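Local coordinates for sensor protein (PDB 3BWL) that is the PAS sensor domain of a probable histidine kinase, which would pass phosphate from ATP to a protein histidine, and here holds 1H-indole-3-carbaldehyde in its pocket, at residues Glu56-Phe69 with Phe89-Met101. Numbering follows the deposited sequence. Where two conformers were deposited one is given.
With I3A (1H-indole-3-carbaldehyde), chain F.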
# COMPACT_ATOMS: atom_id res chain seq x y z
N GLU A 56 11.57 -3.71 17.50
CA GLU A 56 10.77 -4.55 18.41
C GLU A 56 9.83 -5.49 17.65
O GLU A 56 9.13 -6.30 18.26
CB GLU A 56 9.91 -3.67 19.36
CG GLU A 56 10.68 -2.75 20.34
CD GLU A 56 9.77 -1.87 21.23
OE1 GLU A 56 9.08 -0.94 20.72
OE2 GLU A 56 9.78 -2.08 22.47
N VAL A 57 9.79 -5.37 16.33
CA VAL A 57 8.84 -6.10 15.50
C VAL A 57 9.54 -7.01 14.50
O VAL A 57 9.16 -8.14 14.35
CB VAL A 57 7.91 -5.10 14.73
CG1 VAL A 57 6.95 -5.84 13.78
CG2 VAL A 57 7.10 -4.27 15.71
N LEU A 58 10.55 -6.50 13.79
CA LEU A 58 11.26 -7.30 12.79
C LEU A 58 11.84 -8.57 13.42
O LEU A 58 12.49 -8.53 14.47
CB LEU A 58 12.38 -6.48 12.11
CG LEU A 58 11.97 -5.34 11.16
CD1 LEU A 58 13.17 -4.69 10.49
CD2 LEU A 58 11.00 -5.85 10.11
N GLY A 59 11.61 -9.69 12.75
CA GLY A 59 12.19 -10.94 13.23
C GLY A 59 11.27 -11.68 14.15
O GLY A 59 11.47 -12.87 14.38
N ARG A 60 10.27 -10.99 14.70
CA ARG A 60 9.24 -11.66 15.51
C ARG A 60 8.23 -12.38 14.61
O ARG A 60 8.21 -12.17 13.38
CB ARG A 60 8.49 -10.64 16.38
CG ARG A 60 9.31 -9.97 17.47
CD ARG A 60 8.50 -9.94 18.74
NE ARG A 60 8.58 -8.68 19.47
CZ ARG A 60 7.80 -8.35 20.49
NH1 ARG A 60 6.88 -9.20 20.95
NH2 ARG A 60 7.95 -7.17 21.07
N SER A 61 7.40 -13.23 15.23
CA SER A 61 6.39 -13.95 14.47
C SER A 61 5.06 -13.21 14.59
O SER A 61 4.72 -12.61 15.64
CB SER A 61 6.26 -15.39 14.97
OG SER A 61 7.55 -16.01 14.88
N ILE A 62 4.27 -13.28 13.53
CA ILE A 62 3.02 -12.50 13.52
C ILE A 62 2.02 -12.91 14.62
O ILE A 62 1.22 -12.05 15.11
CB ILE A 62 2.37 -12.48 12.11
CG1 ILE A 62 1.29 -11.39 11.99
CG2 ILE A 62 1.84 -13.89 11.75
CD1 ILE A 62 1.80 -9.93 12.07
N TRP A 63 2.04 -14.18 15.03
CA TRP A 63 1.10 -14.61 16.09
C TRP A 63 1.43 -13.94 17.43
O TRP A 63 0.61 -14.01 18.34
CB TRP A 63 1.11 -16.12 16.27
CG TRP A 63 2.46 -16.70 16.51
CD1 TRP A 63 3.10 -16.80 17.70
CD2 TRP A 63 3.32 -17.34 15.54
NE1 TRP A 63 4.32 -17.41 17.54
CE2 TRP A 63 4.46 -17.78 16.23
CE3 TRP A 63 3.21 -17.58 14.17
CZ2 TRP A 63 5.51 -18.47 15.59
CZ3 TRP A 63 4.28 -18.25 13.51
CH2 TRP A 63 5.41 -18.68 14.23
N GLU A 64 2.61 -13.31 17.54
CA GLU A 64 2.95 -12.61 18.80
C GLU A 64 2.14 -11.32 18.94
O GLU A 64 2.00 -10.79 20.06
CB GLU A 64 4.45 -12.29 18.90
CG GLU A 64 5.33 -13.52 18.85
CD GLU A 64 6.82 -13.19 19.00
OE1 GLU A 64 7.19 -12.63 20.06
OE2 GLU A 64 7.60 -13.50 18.08
N PHE A 65 1.61 -10.83 17.81
CA PHE A 65 0.90 -9.55 17.75
C PHE A 65 -0.62 -9.71 17.53
O PHE A 65 -1.33 -8.81 17.84
CB PHE A 65 1.45 -8.70 16.59
CG PHE A 65 2.87 -8.32 16.80
CD1 PHE A 65 3.20 -7.27 17.64
CD2 PHE A 65 3.89 -9.10 16.24
CE1 PHE A 65 4.51 -6.94 17.88
CE2 PHE A 65 5.21 -8.81 16.49
CZ PHE A 65 5.53 -7.71 17.30
N ASP A 66 -1.05 -10.80 16.89
CA ASP A 66 -2.46 -11.02 16.60
C ASP A 66 -3.05 -11.98 17.62
O ASP A 66 -2.67 -13.16 17.66
CB ASP A 66 -2.63 -11.62 15.20
CG ASP A 66 -4.07 -11.53 14.73
OD1 ASP A 66 -5.00 -11.52 15.60
OD2 ASP A 66 -4.29 -11.46 13.49
N LEU A 67 -3.86 -11.44 18.52
CA LEU A 67 -4.55 -12.21 19.57
C LEU A 67 -5.54 -13.26 19.09
O LEU A 67 -6.00 -14.09 19.91
CB LEU A 67 -5.29 -11.25 20.48
CG LEU A 67 -4.45 -10.26 21.30
CD1 LEU A 67 -5.36 -9.19 21.93
CD2 LEU A 67 -3.59 -10.92 22.36
N MSE A 68 -5.90 -13.21 17.81
CA MSE A 68 -6.86 -14.13 17.25
C MSE A 68 -6.21 -15.36 16.58
O MSE A 68 -6.93 -16.25 16.12
CB MSE A 68 -7.76 -13.38 16.26
CG MSE A 68 -9.16 -13.91 16.19
SE MSE A 68 -10.23 -12.75 15.04
CE MSE A 68 -10.93 -11.54 16.33
N PHE A 69 -4.87 -15.42 16.57
CA PHE A 69 -4.14 -16.53 15.90
C PHE A 69 -2.98 -16.99 16.75
O PHE A 69 -2.08 -16.16 17.07
CB PHE A 69 -3.57 -16.10 14.53
CG PHE A 69 -4.61 -15.86 13.48
CD1 PHE A 69 -4.78 -16.78 12.45
CD2 PHE A 69 -5.39 -14.69 13.50
CE1 PHE A 69 -5.69 -16.57 11.46
CE2 PHE A 69 -6.36 -14.46 12.51
CZ PHE A 69 -6.53 -15.43 11.48
N PHE A 89 -9.53 -11.59 6.01
CA PHE A 89 -9.98 -12.21 7.24
C PHE A 89 -9.72 -11.27 8.40
O PHE A 89 -8.91 -10.35 8.30
CB PHE A 89 -9.23 -13.54 7.51
CG PHE A 89 -7.71 -13.38 7.59
CD1 PHE A 89 -7.08 -13.12 8.80
CD2 PHE A 89 -6.93 -13.49 6.43
CE1 PHE A 89 -5.70 -12.97 8.87
CE2 PHE A 89 -5.54 -13.34 6.48
CZ PHE A 89 -4.92 -13.09 7.71
N GLU A 90 -10.37 -11.55 9.52
CA GLU A 90 -10.28 -10.69 10.68
C GLU A 90 -9.13 -11.09 11.59
O GLU A 90 -8.85 -12.28 11.77
CB GLU A 90 -11.63 -10.71 11.42
CG GLU A 90 -11.64 -10.02 12.77
CD GLU A 90 -12.97 -10.17 13.55
OE1 GLU A 90 -13.84 -10.99 13.18
OE2 GLU A 90 -13.12 -9.44 14.57
N GLY A 91 -8.49 -10.09 12.17
CA GLY A 91 -7.48 -10.31 13.21
C GLY A 91 -7.70 -9.30 14.32
O GLY A 91 -8.59 -8.45 14.21
N LEU A 92 -6.89 -9.40 15.35
CA LEU A 92 -7.02 -8.50 16.51
C LEU A 92 -5.63 -8.20 17.07
O LEU A 92 -5.07 -9.00 17.83
CB LEU A 92 -7.96 -9.10 17.59
CG LEU A 92 -8.12 -8.25 18.84
CD1 LEU A 92 -9.10 -7.07 18.57
CD2 LEU A 92 -8.69 -9.16 19.98
N TYR A 93 -5.06 -7.06 16.66
CA TYR A 93 -3.72 -6.72 17.11
C TYR A 93 -3.72 -6.23 18.55
O TYR A 93 -4.65 -5.57 18.98
CB TYR A 93 -3.12 -5.61 16.23
CG TYR A 93 -2.76 -6.07 14.82
CD1 TYR A 93 -1.98 -7.23 14.63
CD2 TYR A 93 -3.13 -5.34 13.70
CE1 TYR A 93 -1.63 -7.64 13.35
CE2 TYR A 93 -2.78 -5.73 12.39
CZ TYR A 93 -2.05 -6.90 12.23
OH TYR A 93 -1.71 -7.31 10.98
N GLU A 94 -2.66 -6.59 19.25
CA GLU A 94 -2.40 -6.09 20.60
C GLU A 94 -1.31 -5.04 20.50
O GLU A 94 -0.18 -5.33 20.04
CB GLU A 94 -1.92 -7.23 21.47
CG GLU A 94 -1.83 -6.86 22.94
CD GLU A 94 -1.44 -8.07 23.78
OE1 GLU A 94 -0.49 -8.80 23.39
OE2 GLU A 94 -2.09 -8.32 24.81
N ARG A 95 -1.66 -3.82 20.89
CA ARG A 95 -0.69 -2.75 20.94
C ARG A 95 0.31 -2.92 22.11
O ARG A 95 0.03 -3.66 23.10
CB ARG A 95 -1.39 -1.39 21.08
CG ARG A 95 -2.41 -1.09 19.95
CD ARG A 95 -2.59 0.42 19.89
NE ARG A 95 -3.57 0.81 18.89
CZ ARG A 95 -4.90 0.74 19.04
NH1 ARG A 95 -5.44 0.25 20.16
NH2 ARG A 95 -5.71 1.13 18.03
N ARG A 96 1.42 -2.18 22.03
CA ARG A 96 2.40 -2.21 23.13
C ARG A 96 1.77 -1.94 24.50
O ARG A 96 2.11 -2.59 25.50
CB ARG A 96 3.52 -1.22 22.89
CG ARG A 96 4.77 -1.50 23.76
CD ARG A 96 5.90 -0.58 23.27
NE ARG A 96 7.21 -0.92 23.82
CZ ARG A 96 7.60 -0.59 25.05
NH1 ARG A 96 8.82 -0.93 25.48
NH2 ARG A 96 6.77 0.07 25.86
N ASP A 97 0.86 -0.97 24.53
CA ASP A 97 0.19 -0.59 25.77
C ASP A 97 -0.95 -1.53 26.21
O ASP A 97 -1.61 -1.26 27.23
CB ASP A 97 -0.30 0.87 25.66
CG ASP A 97 -1.46 1.07 24.66
OD1 ASP A 97 -2.00 0.06 24.15
OD2 ASP A 97 -1.84 2.25 24.39
N GLY A 98 -1.20 -2.60 25.44
CA GLY A 98 -2.18 -3.60 25.81
C GLY A 98 -3.57 -3.37 25.28
O GLY A 98 -4.45 -4.24 25.41
N SER A 99 -3.81 -2.21 24.69
CA SER A 99 -5.09 -1.99 24.00
C SER A 99 -5.15 -2.89 22.76
O SER A 99 -4.12 -3.44 22.31
CB SER A 99 -5.24 -0.51 23.63
OG SER A 99 -4.26 -0.11 22.69
N THR A 100 -6.35 -3.04 22.20
CA THR A 100 -6.45 -3.92 21.03
C THR A 100 -7.06 -3.19 19.85
O THR A 100 -7.79 -2.22 20.02
CB THR A 100 -7.23 -5.20 21.32
OG1 THR A 100 -8.58 -4.88 21.69
CG2 THR A 100 -6.53 -5.99 22.48
N MSE A 101 -6.78 -3.71 18.67
CA MSE A 101 -7.22 -3.09 17.44
C MSE A 101 -7.82 -4.18 16.55
O MSE A 101 -7.08 -5.02 16.10
CB MSE A 101 -6.02 -2.48 16.73
CG MSE A 101 -6.44 -1.79 15.45
SE MSE A 101 -4.83 -1.30 14.44
CE MSE A 101 -3.93 -0.60 15.82
O I3A F . 0.30 -10.46 8.21
C3' I3A F . -0.44 -10.04 9.10
C3 I3A F . -1.36 -10.99 9.82
C2 I3A F . -2.15 -10.52 10.91
N I3A F . -2.81 -11.66 11.30
C8 I3A F . -2.45 -12.75 10.56
C9 I3A F . -1.50 -12.37 9.61
C4 I3A F . -0.99 -13.31 8.70
C5 I3A F . -1.40 -14.67 8.78
C6 I3A F . -2.33 -15.06 9.76
C7 I3A F . -2.86 -14.09 10.64
O HOH W 1 -0.64 -10.54 20.87
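Asp66 and Tyr93 form a single beta bridge, where the loop 56-69 docks on the outer strand of the PAS sheet: Glu94 N donates to Phe65 O (2.9 Å) and Leu67 N to Leu92 O (2.8 Å). The carboxylate of Asp66 faces two ways. With CG anti to the backbone N (chi1 -166°) it reaches toward the strand backbone, where Asp66 OD1 accepts Leu92 N at 2.9 Å, and Met68 N, closing an Asx turn, approaches the same oxygen from the opposite face of the carboxylate plane. Asp66 OD2 accepts from N of the indole at 2.7 Å and passes close to Gly91 CA, where a side chain would clash. C7 of the indole lies over the centre of the Phe69 ring, whose CZ meets Phe89 CD1 obliquely at 3.6 Å, and Ile62 CG1 packs on C3. Outside the pocket, Leu67 CD1 presses on Thr100 CG2 and Leu92 CD2, while Arg96 NE forms a salt bridge with Glu56 OE2 (3.1 Å), and Glu56 OE1 accepts from Asp53 N. Were Asp66 replaced by alanine, the indole N-H and Leu92 N would probably lose their acceptor, and Met68 N its Asx-turn bond. The same carboxylate thus holds the bound indole through one oxygen and ties loop to strand through the other.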